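Local structure of ribosomal protein S2-related protein (Deinococcus radiodurans, 2JH3) at residues R111-L116 against L258-E263; A141-L146 against Q206-P211; S196-R201 against Q237-H242; G291-E296 against G443-L448; A374-S379 against Q438-G443. The protein binds a [4Fe-4S] cluster and has a chelatase-like fold with two additional domains, so it may act as a sirohydrochlorin ferrochelatase. All coordinates share one frame; numbering follows the deposited sequence.

Overall arrangement
The contacts form three groups in space. Contacts 2 and 3 have centres about 10 Å apart and share a parallel sheet: His242 of contact 3 bonds through its backbone to Ala207 and Leu209 of contact 2. Contact 1 sets helix 253-262, which follows strand 241-243 of the second sheet, against the end of strand 108-112 of the first and the loop after it; its centre is about 29 Å from that of contact 2. Contacts 4 and 5, with centres about 8 Å apart, share Gly443 and touch the second subunit. They lie nearest the iron-sulfur cluster, about 8 Å from the side chain of Leu448, whereas the centres of contacts 3 and 4 are about 58 Å apart.

Contact 1: R111-L116 against L258-E263; sequences RYTRPL and LALAAE
With CG anti to its backbone N (chi1 -170°), Arg111 runs out from the end of its strand, and a bend at chi3 (127°) turns the guanidinium onto the last turn of helix 253-262. There it grips a single carbonyl with two nitrogens. NH1 of Arg111 donates to Ala261 O at 2.9 Å; the acceptor lies almost exactly in the guanidinium plane and the donor nearly along the C=O axis, but the bond is bent at the hydrogen (134°). NH2 of Arg111 also points at Ala261 O, at 2.6 Å, although the placement of that nitrogen is less certain. A positive group at the carbonyl end of a helix should be favourable for the helix dipole, and NE of Arg111 is hydrogen-bonded to Gly99 O.

Beside this polar grip a leucine packs against backbone. Leu260 pushes its methyl fork into the loop that follows the strand, and CD1 of Leu260 comes to 3.3 Å from Arg114 O. The same methyl lies 3.6 Å from Leu116 N. Thr113 crosses Leu260 obliquely; its OG1, in the crowded position between N and carbonyl carbon, donates to Arg114 O at 2.7 Å, from above the carbonyl plane. Arg114 itself sends its guanidinium away, to a salt bridge with Glu76.

Strand and loop belong to the first chelatase-like (CbiX) unit, where strand 108-112 lies between strands 66-71 and 101-105, Leu116 continues the packing onto Val256 and Val257 of helix 253-262, and Tyr112 turns to helix 78-88.

Contact 2: A141-L146 against Q206-P211; sequences ADVTLL and QAVLVP
Strands 144-146 and 207-211, neighbours in the five-stranded parallel sheet of the second chelatase-like unit, have axes 23° apart and 4.7 Å at closest approach, and the side chains above and below fit as bumps into hollows. On the face carrying Thr144, Leu146, Ala207 and Leu209, the small Ala207 makes a hollow that CD2 of Leu146 fills, 4.0 Å from Ala207 CB. Leu209, its CG anti to the backbone N, brings CD1 to 3.7 Å from Leu146 CB, so Leu146 is wedged between two partners of the other strand.

On the other face Leu145 and Val208 lie side by side, pointing the same way, with Leu145 CD2 at 4.1 Å from Val208 CG1. Val208 places that CG1 in the crowded position between N and carbonyl carbon (chi1 59°). Val143 meets it at about a right angle, CG1 against CG1 at 3.4 Å, tighter than usual for two methyls.

The backbone fixes the register. Thr144 N reaches Gln206 O at 2.9 Å almost straight (178°), but from above the carbonyl plane. Val208 N to Thr144 O and Leu146 N to Val208 O, both 2.7 Å, run nearly along their C=O axes, and Val210 N to Leu146 O continues the pattern.

Helix 122-133 covers the Leu145, Val208 and Val210 side, while strand 144-149 has strand 172-177 as its other neighbour and strand 207-211 has strand 241-243.

Contact 3: S196-R201 against Q237-H242; sequences SEWPSR and QAPPLH
This is an apolar surface contact in the second chelatase-like (CbiX) unit, a parallel alpha/beta sheet domain. A 3-10 turn in the loop leaving strand 193-194 rests against the proline-rich approach to strand 241-243, at the opposite edge of the same sheet. The evidence is in the indole of Trp198, which is packed by van der Waals contacts, with no hydrogen bond between the two segments.

Trp198 has CG in the crowded position between its backbone N and carbonyl carbon (chi1 71°), which swings the ring back over its own neighbour. Pro199 CG therefore sits 3.4 Å above the ring plane, over its centre. On the opposite face lies Leu241 CD2, a CH-pi contact 4.2 Å from the centroid of the Trp198 five-membered ring and 27° off its normal. Leu241 and Trp198 approach tip to tip, the leucine with CG anti to the backbone N, and Leu241 CB meets the six-membered part at CZ2 of Trp198, 3.9 Å away. At the ring edge, in its plane, Pro239 O stands 3.4 Å from Trp198 CH2, and Pro239 CD passes the same atom at 4.0 Å, the two side chains sliding past in opposite directions.

Outside the two segments, Trp198 touches Ala207 of strand 207-211 and Ala231 of helix 218-234, so the indole is buried although its partners in 237-242 are partly exposed. Glu197, the residue before it, is salt-bridged to Arg234 of that helix. The closest carbon pair across the segments is Pro199 CG against Ala238 CB, at 3.6 Å.

Contact 4: G291-E296 against G443-L448; sequences GGRLGE and GVPGGL
Arg293 lays the root of its side chain along the ring of Pro445 and carries its charge beyond it. CB of Arg293 is 3.7 Å from Pro445 CG and 3.9 Å from Pro445 CB. CG, anti to the carbonyl carbon, begins a chain extended as far as NE, so arginine and proline lie side by side pointing the same way. CD still grazes the ring, 4.1 Å from Pro445 CG. Beyond this the guanidinium turns (chi4 -78°) and leaves the proline: NH2 forms a salt bridge with Glu314, while NE has a long, weak ion pair with Glu314 of the second subunit.

The backbone adds one polar link. Gly295 N donates to Pro445 O at 2.7 Å, a bent bond (136°) whose donor stands above the carbonyl plane. Gly295 CA is 4.4 Å from Leu448 CD1.

Pro445 also packs on Leu312 of the second subunit. It sits in a type I beta turn, Val444 to Gly447, closed by Gly447 N to Val444 O at 3.0 Å, through which the cluster-binding domain meets edge strand 292-294 of the stabilising domain; Leu448 lies about 7 Å, side chain to side chain, from the cluster ligands Cys425 and Cys450.

Contact 5: A374-S379 against Q438-G443; sequences AVIEES and QTIFSG
Packing is closest where the first turns of helix 375-383, in the stabilising domain, meet the loop before strand 448-450, in the cluster-binding domain, through Thr439, Ile440 and the CE2 edge of Phe441. Ile440 has CG1 in the crowded position between backbone N and carbonyl carbon (chi1 60°), which aims that branch at the helix: CG1 of Ile440 lies 3.8 Å from Ser379 CB. Its CD1 then meets Ile376 CD1 at 3.9 Å, the two isoleucines crossing at about a right angle. Phe441 presents its edge, with CE2 at 3.5 Å from Ile376 O and the oxygen near the ring plane, while Ile440 CG1 stands over one ring face toward its rim.

Ser379 packs with CB, and its hydroxyl also lies against Ile440. With OG anti to the carbonyl carbon, it donates to Val375 O at 2.9 Å in the carbonyl plane, an acceptor already used by Ser379 N. The buried Thr439 brings CG2 to 3.8 Å from Ser379 O. Its OG1 accepts from Phe441 N at 3.0 Å, forming an ST turn, and is also hydrogen-bonded to Glu383 OE2, as is Ser442 OG.

Contact thins at the rim of Phe441, which is partly exposed and has CZ 4.2 Å from Ile376 CG2. Ser442 is likewise partly exposed, and Gly443 beyond is exposed.

Around this, Val375 lies about 9 Å, side chain to cluster, from the iron-sulfur cluster, helix 275-290 borders Ile376 and Phe441, strand 292-294 sends Leu294 against both isoleucines, and strand 448-450 lies along Val375, Ser379 and Ile440.

Contact 1: R111-L116 against L258-E263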
# COMPACT_ATOMS: atom_id res chain seq x y z
N ARG A 111 -28.21 -23.46 12.15
CA ARG A 111 -27.68 -24.71 12.75
C ARG A 111 -26.17 -24.81 12.48
O ARG A 111 -25.73 -24.83 11.33
CB ARG A 111 -28.41 -25.90 12.15
CG ARG A 111 -28.15 -27.20 12.82
CD ARG A 111 -29.16 -28.27 12.31
NE ARG A 111 -28.38 -29.41 11.87
CZ ARG A 111 -28.20 -29.78 10.61
NH1 ARG A 111 -28.79 -29.16 9.59
NH2 ARG A 111 -27.41 -30.82 10.40
N TYR A 112 -25.41 -24.83 13.55
CA TYR A 112 -23.96 -24.97 13.57
C TYR A 112 -23.60 -26.42 13.85
O TYR A 112 -23.97 -26.99 14.90
CB TYR A 112 -23.38 -24.03 14.63
CG TYR A 112 -21.87 -24.03 14.77
CD1 TYR A 112 -21.05 -23.46 13.81
CD2 TYR A 112 -21.25 -24.60 15.88
CE1 TYR A 112 -19.67 -23.43 13.96
CE2 TYR A 112 -19.85 -24.57 16.02
CZ TYR A 112 -19.08 -23.98 15.05
OH TYR A 112 -17.70 -23.96 15.13
N THR A 113 -22.95 -27.06 12.88
CA THR A 113 -22.65 -28.50 13.01
C THR A 113 -21.29 -28.75 13.69
O THR A 113 -20.48 -27.84 13.95
CB THR A 113 -22.66 -29.23 11.65
OG1 THR A 113 -21.47 -28.93 10.88
CG2 THR A 113 -23.87 -28.89 10.81
N ARG A 114 -21.05 -30.04 13.95
CA ARG A 114 -19.76 -30.54 14.33
C ARG A 114 -18.87 -30.31 13.16
O ARG A 114 -19.32 -30.16 12.00
CB ARG A 114 -19.88 -32.02 14.71
CG ARG A 114 -20.65 -32.18 15.97
CD ARG A 114 -20.72 -33.67 16.40
NE ARG A 114 -19.41 -34.18 16.85
CZ ARG A 114 -19.19 -35.45 17.24
NH1 ARG A 114 -20.18 -36.35 17.22
NH2 ARG A 114 -17.97 -35.82 17.60
N PRO A 115 -17.58 -30.24 13.43
CA PRO A 115 -16.62 -30.08 12.37
C PRO A 115 -16.39 -31.28 11.47
O PRO A 115 -16.59 -32.45 11.90
CB PRO A 115 -15.36 -29.70 13.11
CG PRO A 115 -15.60 -29.96 14.52
CD PRO A 115 -16.96 -30.24 14.76
N LEU A 116 -15.95 -30.99 10.25
CA LEU A 116 -15.64 -32.00 9.22
C LEU A 116 -14.86 -33.13 9.84
O LEU A 116 -15.20 -34.30 9.67
CB LEU A 116 -14.80 -31.38 8.13
CG LEU A 116 -14.31 -32.29 7.03
CD1 LEU A 116 -15.52 -32.94 6.39
CD2 LEU A 116 -13.53 -31.56 6.01
N LEU A 258 -21.73 -32.87 3.16
CA LEU A 258 -23.18 -33.12 2.90
C LEU A 258 -23.84 -33.98 3.98
O LEU A 258 -24.94 -33.65 4.48
CB LEU A 258 -23.38 -33.74 1.53
CG LEU A 258 -23.26 -32.83 0.28
CD1 LEU A 258 -23.56 -33.61 -0.99
CD2 LEU A 258 -24.20 -31.65 0.35
N ALA A 259 -23.14 -35.04 4.40
CA ALA A 259 -23.61 -35.91 5.47
C ALA A 259 -23.69 -35.19 6.76
O ALA A 259 -24.66 -35.35 7.51
CB ALA A 259 -22.71 -37.17 5.57
N LEU A 260 -22.70 -34.36 7.07
CA LEU A 260 -22.76 -33.52 8.26
C LEU A 260 -23.90 -32.51 8.25
O LEU A 260 -24.56 -32.30 9.24
CB LEU A 260 -21.45 -32.70 8.43
CG LEU A 260 -20.52 -33.02 9.56
CD1 LEU A 260 -19.28 -32.14 9.42
CD2 LEU A 260 -21.10 -32.97 10.96
N ALA A 261 -24.07 -31.82 7.14
CA ALA A 261 -25.19 -30.88 6.98
C ALA A 261 -26.55 -31.54 7.20
O ALA A 261 -27.43 -30.95 7.82
CB ALA A 261 -25.13 -30.21 5.55
N ALA A 262 -26.70 -32.78 6.74
CA ALA A 262 -27.96 -33.48 6.79
C ALA A 262 -28.28 -33.97 8.20
O ALA A 262 -29.41 -33.83 8.64
CB ALA A 262 -27.93 -34.61 5.83
N GLU A 263 -27.31 -34.56 8.89
CA GLU A 263 -27.50 -35.03 10.29
C GLU A 263 -28.21 -34.02 11.15
O GLU A 263 -27.73 -32.93 11.31
CB GLU A 263 -26.16 -35.33 10.96
CG GLU A 263 -25.44 -36.54 10.37
CD GLU A 263 -24.19 -36.93 11.17
OE1 GLU A 263 -23.46 -36.01 11.67
OE2 GLU A 263 -23.98 -38.17 11.29

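Contact 2: A141-L146 against Q206-P211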
# COMPACT_ATOMS: atom_id res chain seq x y z
N ALA A 141 -3.79 -54.42 1.35
CA ALA A 141 -3.50 -55.28 2.50
C ALA A 141 -1.98 -55.48 2.66
O ALA A 141 -1.50 -55.86 3.73
CB ALA A 141 -4.24 -56.62 2.37
N ASP A 142 -1.24 -55.19 1.59
CA ASP A 142 0.24 -55.08 1.64
C ASP A 142 0.80 -53.75 2.25
O ASP A 142 2.04 -53.61 2.38
CB ASP A 142 0.85 -55.27 0.22
CG ASP A 142 0.67 -56.73 -0.34
OD1 ASP A 142 0.24 -57.62 0.41
OD2 ASP A 142 0.99 -56.96 -1.53
N VAL A 143 -0.07 -52.80 2.63
CA VAL A 143 0.32 -51.43 3.01
C VAL A 143 -0.10 -51.01 4.44
O VAL A 143 -1.24 -51.22 4.85
CB VAL A 143 -0.22 -50.44 1.96
CG1 VAL A 143 0.27 -49.02 2.20
CG2 VAL A 143 0.25 -50.85 0.57
N THR A 144 0.85 -50.47 5.23
CA THR A 144 0.50 -49.82 6.50
C THR A 144 0.15 -48.37 6.20
O THR A 144 0.84 -47.68 5.41
CB THR A 144 1.61 -49.88 7.61
OG1 THR A 144 1.98 -51.22 7.82
CG2 THR A 144 1.11 -49.36 8.93
N LEU A 145 -0.95 -47.95 6.84
CA LEU A 145 -1.61 -46.65 6.64
C LEU A 145 -1.11 -45.78 7.75
O LEU A 145 -1.36 -46.06 8.89
CB LEU A 145 -3.12 -46.77 6.84
CG LEU A 145 -4.00 -45.74 6.09
CD1 LEU A 145 -5.27 -45.54 6.79
CD2 LEU A 145 -3.32 -44.45 5.72
N LEU A 146 -0.40 -44.72 7.41
CA LEU A 146 0.06 -43.79 8.42
C LEU A 146 -0.74 -42.48 8.28
O LEU A 146 -0.84 -41.94 7.20
CB LEU A 146 1.55 -43.48 8.18
CG LEU A 146 2.66 -44.29 8.87
CD1 LEU A 146 2.24 -45.57 9.44
CD2 LEU A 146 3.82 -44.43 7.88
N GLN A 206 5.37 -52.25 3.08
CA GLN A 206 5.14 -50.89 2.51
C GLN A 206 4.26 -50.06 3.43
O GLN A 206 3.60 -50.59 4.35
CB GLN A 206 4.48 -50.94 1.17
CG GLN A 206 5.35 -51.42 0.08
CD GLN A 206 4.86 -50.92 -1.25
OE1 GLN A 206 3.70 -51.14 -1.61
NE2 GLN A 206 5.71 -50.19 -1.97
N ALA A 207 4.30 -48.75 3.17
CA ALA A 207 3.53 -47.77 3.95
C ALA A 207 3.01 -46.66 3.05
O ALA A 207 3.63 -46.32 2.05
CB ALA A 207 4.40 -47.20 5.07
N VAL A 208 1.86 -46.08 3.44
CA VAL A 208 1.28 -44.88 2.78
C VAL A 208 0.93 -43.78 3.86
O VAL A 208 0.30 -44.05 4.88
CB VAL A 208 0.06 -45.21 1.87
CG1 VAL A 208 -1.04 -45.88 2.67
CG2 VAL A 208 -0.40 -43.95 1.07
N LEU A 209 1.43 -42.57 3.62
CA LEU A 209 1.20 -41.51 4.55
C LEU A 209 0.06 -40.61 4.01
O LEU A 209 0.14 -40.08 2.90
CB LEU A 209 2.46 -40.71 4.76
CG LEU A 209 2.35 -39.51 5.69
CD1 LEU A 209 2.21 -39.95 7.13
CD2 LEU A 209 3.56 -38.68 5.55
N VAL A 210 -0.97 -40.48 4.82
CA VAL A 210 -2.04 -39.50 4.60
C VAL A 210 -2.06 -38.44 5.73
O VAL A 210 -2.42 -38.70 6.88
CB VAL A 210 -3.43 -40.18 4.38
CG1 VAL A 210 -4.62 -39.11 4.26
CG2 VAL A 210 -3.38 -41.02 3.12
N PRO A 211 -1.66 -37.23 5.37
CA PRO A 211 -1.84 -36.08 6.20
C PRO A 211 -3.30 -35.72 6.48
O PRO A 211 -4.08 -35.46 5.52
CB PRO A 211 -1.14 -34.96 5.41
CG PRO A 211 -0.23 -35.70 4.44
CD PRO A 211 -1.04 -36.87 4.08

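Contact 3: S196-R201 against Q237-H242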
# COMPACT_ATOMS: atom_id res chain seq x y z
N SER A 196 9.25 -38.51 12.26
CA SER A 196 10.68 -38.82 12.15
C SER A 196 11.03 -40.21 12.73
O SER A 196 12.10 -40.73 12.49
CB SER A 196 11.50 -37.70 12.78
OG SER A 196 11.32 -37.72 14.16
N GLU A 197 10.08 -40.86 13.40
CA GLU A 197 10.22 -42.19 13.89
C GLU A 197 9.22 -43.17 13.22
O GLU A 197 8.95 -44.26 13.74
CB GLU A 197 9.94 -42.15 15.39
CG GLU A 197 10.89 -41.29 16.22
CD GLU A 197 12.25 -41.96 16.38
OE1 GLU A 197 13.28 -41.24 16.42
OE2 GLU A 197 12.28 -43.21 16.46
N TRP A 198 8.68 -42.83 12.07
CA TRP A 198 7.55 -43.62 11.51
C TRP A 198 7.81 -45.12 11.29
O TRP A 198 6.91 -45.92 11.48
CB TRP A 198 6.98 -42.99 10.22
CG TRP A 198 7.82 -43.08 8.98
CD1 TRP A 198 8.61 -42.09 8.46
CD2 TRP A 198 7.91 -44.17 8.06
NE1 TRP A 198 9.24 -42.51 7.31
CE2 TRP A 198 8.82 -43.79 7.03
CE3 TRP A 198 7.40 -45.47 8.05
CZ2 TRP A 198 9.21 -44.66 6.00
CZ3 TRP A 198 7.77 -46.33 7.02
CH2 TRP A 198 8.68 -45.93 6.01
N PRO A 199 9.01 -45.52 10.82
CA PRO A 199 9.22 -46.95 10.61
C PRO A 199 9.12 -47.81 11.92
O PRO A 199 8.88 -49.02 11.83
CB PRO A 199 10.62 -47.00 9.96
CG PRO A 199 10.86 -45.58 9.44
CD PRO A 199 10.21 -44.74 10.43
N SER A 200 9.26 -47.20 13.10
CA SER A 200 9.02 -47.86 14.38
C SER A 200 7.57 -48.36 14.55
O SER A 200 7.28 -49.15 15.47
CB SER A 200 9.31 -46.92 15.54
OG SER A 200 8.31 -45.93 15.71
N ARG A 201 6.67 -47.92 13.66
CA ARG A 201 5.26 -48.27 13.75
C ARG A 201 4.77 -49.03 12.52
O ARG A 201 3.59 -49.14 12.29
CB ARG A 201 4.42 -46.99 13.96
CG ARG A 201 4.41 -46.46 15.40
CD ARG A 201 3.78 -47.52 16.39
NE ARG A 201 3.63 -46.93 17.72
CZ ARG A 201 4.62 -46.82 18.60
NH1 ARG A 201 5.82 -47.30 18.29
NH2 ARG A 201 4.43 -46.21 19.78
N GLN A 237 16.78 -49.40 7.10
CA GLN A 237 16.00 -50.56 6.65
C GLN A 237 14.48 -50.30 6.40
O GLN A 237 13.73 -51.24 6.07
CB GLN A 237 16.13 -51.65 7.71
CG GLN A 237 15.32 -51.49 8.99
CD GLN A 237 15.92 -50.56 10.01
OE1 GLN A 237 16.85 -49.81 9.73
NE2 GLN A 237 15.38 -50.59 11.21
N ALA A 238 14.03 -49.04 6.58
CA ALA A 238 12.58 -48.71 6.42
C ALA A 238 12.06 -49.16 5.04
O ALA A 238 12.80 -49.06 4.07
CB ALA A 238 12.39 -47.23 6.57
N PRO A 239 10.77 -49.61 4.94
CA PRO A 239 10.17 -49.93 3.63
C PRO A 239 9.82 -48.70 2.83
O PRO A 239 9.90 -47.57 3.35
CB PRO A 239 8.89 -50.69 3.99
CG PRO A 239 8.56 -50.30 5.39
CD PRO A 239 9.82 -49.80 6.06
N PRO A 240 9.40 -48.88 1.56
CA PRO A 240 9.07 -47.71 0.75
C PRO A 240 7.81 -46.99 1.30
O PRO A 240 6.88 -47.63 1.75
CB PRO A 240 8.82 -48.29 -0.65
CG PRO A 240 8.77 -49.77 -0.50
CD PRO A 240 9.15 -50.16 0.88
N LEU A 241 7.85 -45.66 1.31
CA LEU A 241 6.73 -44.83 1.80
C LEU A 241 6.14 -44.06 0.64
O LEU A 241 6.82 -43.24 0.03
CB LEU A 241 7.21 -43.80 2.82
CG LEU A 241 6.05 -43.01 3.47
CD1 LEU A 241 5.14 -43.92 4.27
CD2 LEU A 241 6.62 -41.93 4.37
N HIS A 242 4.86 -44.29 0.36
CA HIS A 242 4.15 -43.40 -0.56
C HIS A 242 3.47 -42.23 0.20
O HIS A 242 2.68 -42.43 1.13
CB HIS A 242 3.18 -44.20 -1.41
CG HIS A 242 3.76 -45.48 -1.93
ND1 HIS A 242 4.60 -45.52 -3.03
CD2 HIS A 242 3.66 -46.75 -1.47
CE1 HIS A 242 4.97 -46.78 -3.23
NE2 HIS A 242 4.42 -47.54 -2.29

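Contact 4: G291-E296 against G443-L448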
# COMPACT_ATOMS: atom_id res chain seq x y z
N GLY A 291 -24.78 0.65 -15.26
CA GLY A 291 -23.36 0.82 -15.31
C GLY A 291 -23.04 1.54 -14.01
O GLY A 291 -23.80 2.41 -13.57
N GLY A 292 -22.02 1.13 -13.32
CA GLY A 292 -21.63 1.84 -12.09
C GLY A 292 -20.25 1.45 -11.73
O GLY A 292 -19.64 0.60 -12.39
N ARG A 293 -19.75 2.06 -10.66
CA ARG A 293 -18.46 1.79 -10.10
C ARG A 293 -18.58 1.44 -8.63
O ARG A 293 -19.31 2.11 -7.89
CB ARG A 293 -17.58 3.02 -10.24
CG ARG A 293 -17.26 3.41 -11.63
CD ARG A 293 -16.89 4.91 -11.76
NE ARG A 293 -16.79 5.23 -13.18
CZ ARG A 293 -15.79 4.94 -13.98
NH1 ARG A 293 -14.61 4.49 -13.51
NH2 ARG A 293 -15.92 5.22 -15.28
N LEU A 294 -17.89 0.39 -8.20
CA LEU A 294 -17.93 -0.10 -6.84
C LEU A 294 -16.51 -0.25 -6.40
O LEU A 294 -15.78 -1.09 -6.95
CB LEU A 294 -18.63 -1.51 -6.80
CG LEU A 294 -20.06 -1.68 -7.34
CD1 LEU A 294 -20.67 -3.07 -7.02
CD2 LEU A 294 -21.01 -0.66 -6.73
N GLY A 295 -16.02 0.59 -5.47
CA GLY A 295 -14.60 0.52 -5.08
C GLY A 295 -13.74 0.72 -6.31
O GLY A 295 -13.83 1.74 -6.99
N GLU A 296 -12.90 -0.27 -6.62
CA GLU A 296 -11.98 -0.22 -7.72
C GLU A 296 -12.47 -1.03 -8.94
O GLU A 296 -11.66 -1.28 -9.87
CB GLU A 296 -10.65 -0.82 -7.30
CG GLU A 296 -9.79 0.02 -6.32
CD GLU A 296 -8.33 -0.59 -6.12
OE1 GLU A 296 -8.20 -1.59 -5.38
OE2 GLU A 296 -7.34 0.01 -6.63
N GLY A 443 -23.66 6.79 -5.71
CA GLY A 443 -22.76 7.12 -6.80
C GLY A 443 -21.35 7.48 -6.39
O GLY A 443 -20.56 7.96 -7.22
N VAL A 444 -20.97 7.20 -5.14
CA VAL A 444 -19.60 7.42 -4.69
C VAL A 444 -18.81 6.10 -4.65
O VAL A 444 -18.97 5.33 -3.71
CB VAL A 444 -19.55 8.12 -3.29
CG1 VAL A 444 -18.11 8.49 -2.93
CG2 VAL A 444 -20.34 9.39 -3.36
N PRO A 445 -17.94 5.86 -5.64
CA PRO A 445 -17.26 4.53 -5.74
C PRO A 445 -16.43 4.10 -4.51
O PRO A 445 -16.40 2.90 -4.16
CB PRO A 445 -16.36 4.73 -6.97
CG PRO A 445 -17.23 5.80 -7.80
CD PRO A 445 -17.54 6.75 -6.75
N GLY A 446 -15.77 5.07 -3.86
CA GLY A 446 -15.05 4.85 -2.65
C GLY A 446 -15.79 5.03 -1.35
O GLY A 446 -15.14 5.05 -0.32
N GLY A 447 -17.13 5.07 -1.35
CA GLY A 447 -17.88 5.19 -0.10
C GLY A 447 -18.34 3.85 0.37
O GLY A 447 -19.34 3.36 -0.11
N LEU A 448 -17.56 3.22 1.26
CA LEU A 448 -17.90 1.92 1.79
C LEU A 448 -17.80 1.94 3.29
O LEU A 448 -16.83 2.41 3.80
CB LEU A 448 -16.92 0.89 1.25
CG LEU A 448 -16.86 0.48 -0.22
CD1 LEU A 448 -16.30 1.51 -1.09
CD2 LEU A 448 -15.96 -0.68 -0.33

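Contact 5: A374-S379 against Q438-G443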
# COMPACT_ATOMS: atom_id res chain seq x y z
N ALA A 374 -19.54 -8.69 1.69
CA ALA A 374 -20.34 -7.90 2.59
C ALA A 374 -20.51 -6.44 2.23
O ALA A 374 -21.28 -5.78 2.86
CB ALA A 374 -19.88 -8.03 4.09
N VAL A 375 -19.83 -5.99 1.18
CA VAL A 375 -19.86 -4.61 0.81
C VAL A 375 -21.27 -4.20 0.34
O VAL A 375 -21.74 -3.13 0.64
CB VAL A 375 -18.74 -4.32 -0.24
CG1 VAL A 375 -18.90 -3.00 -0.87
CG2 VAL A 375 -17.36 -4.41 0.41
N ILE A 376 -21.92 -5.00 -0.49
CA ILE A 376 -23.25 -4.62 -1.00
C ILE A 376 -24.31 -4.45 0.12
O ILE A 376 -24.97 -3.43 0.22
CB ILE A 376 -23.75 -5.67 -2.09
CG1 ILE A 376 -22.99 -5.53 -3.43
CG2 ILE A 376 -25.26 -5.58 -2.25
CD1 ILE A 376 -22.65 -4.31 -3.84
N GLU A 377 -24.36 -5.43 1.01
CA GLU A 377 -25.29 -5.50 2.11
C GLU A 377 -25.04 -4.39 3.15
O GLU A 377 -25.97 -3.80 3.69
CB GLU A 377 -25.09 -6.88 2.76
CG GLU A 377 -25.48 -8.11 1.88
CD GLU A 377 -24.33 -8.77 1.14
OE1 GLU A 377 -23.28 -8.16 1.01
OE2 GLU A 377 -24.51 -9.89 0.62
N GLU A 378 -23.79 -4.15 3.48
CA GLU A 378 -23.41 -3.08 4.43
C GLU A 378 -23.65 -1.73 3.92
O GLU A 378 -24.15 -0.87 4.64
CB GLU A 378 -21.94 -3.22 4.82
CG GLU A 378 -21.77 -4.36 5.69
CD GLU A 378 -20.32 -4.64 6.06
OE1 GLU A 378 -19.39 -4.10 5.42
OE2 GLU A 378 -20.10 -5.49 6.98
N SER A 379 -23.29 -1.50 2.66
CA SER A 379 -23.53 -0.23 2.02
C SER A 379 -25.05 0.09 1.95
O SER A 379 -25.48 1.24 2.25
CB SER A 379 -22.88 -0.19 0.64
OG SER A 379 -21.42 -0.22 0.77
N GLN A 438 -22.26 9.26 2.07
CA GLN A 438 -22.68 8.73 0.76
C GLN A 438 -21.91 7.45 0.46
O GLN A 438 -20.67 7.40 0.64
CB GLN A 438 -22.36 9.70 -0.33
CG GLN A 438 -23.26 10.98 -0.39
CD GLN A 438 -22.71 12.01 -1.33
OE1 GLN A 438 -21.62 12.58 -1.09
NE2 GLN A 438 -23.44 12.26 -2.41
N THR A 439 -22.62 6.41 0.04
CA THR A 439 -22.00 5.16 -0.34
C THR A 439 -22.00 4.94 -1.83
O THR A 439 -22.48 5.75 -2.62
CB THR A 439 -22.67 3.92 0.26
OG1 THR A 439 -23.89 3.69 -0.43
CG2 THR A 439 -22.89 4.04 1.75
N ILE A 440 -21.47 3.76 -2.24
CA ILE A 440 -21.61 3.33 -3.60
C ILE A 440 -22.97 3.48 -4.19
O ILE A 440 -23.09 3.80 -5.41
CB ILE A 440 -21.15 1.83 -3.76
CG1 ILE A 440 -21.98 0.91 -2.89
CG2 ILE A 440 -19.63 1.81 -3.50
CD1 ILE A 440 -21.64 -0.62 -3.15
N PHE A 441 -23.98 3.26 -3.36
CA PHE A 441 -25.36 3.44 -3.83
C PHE A 441 -25.82 4.88 -4.09
O PHE A 441 -26.82 5.10 -4.83
CB PHE A 441 -26.32 2.73 -2.90
CG PHE A 441 -26.22 1.23 -2.99
CD1 PHE A 441 -26.42 0.58 -4.20
CD2 PHE A 441 -25.91 0.50 -1.92
CE1 PHE A 441 -26.27 -0.77 -4.29
CE2 PHE A 441 -25.75 -0.87 -2.02
CZ PHE A 441 -25.93 -1.50 -3.19
N SER A 442 -25.09 5.86 -3.55
CA SER A 442 -25.26 7.26 -3.93
C SER A 442 -24.31 7.71 -5.04
O SER A 442 -24.11 8.90 -5.25
CB SER A 442 -25.05 8.21 -2.76
OG SER A 442 -25.95 7.84 -1.73
N GLY A 443 -23.66 6.79 -5.71
CA GLY A 443 -22.76 7.12 -6.80
C GLY A 443 -21.35 7.48 -6.39
O GLY A 443 -20.56 7.96 -7.22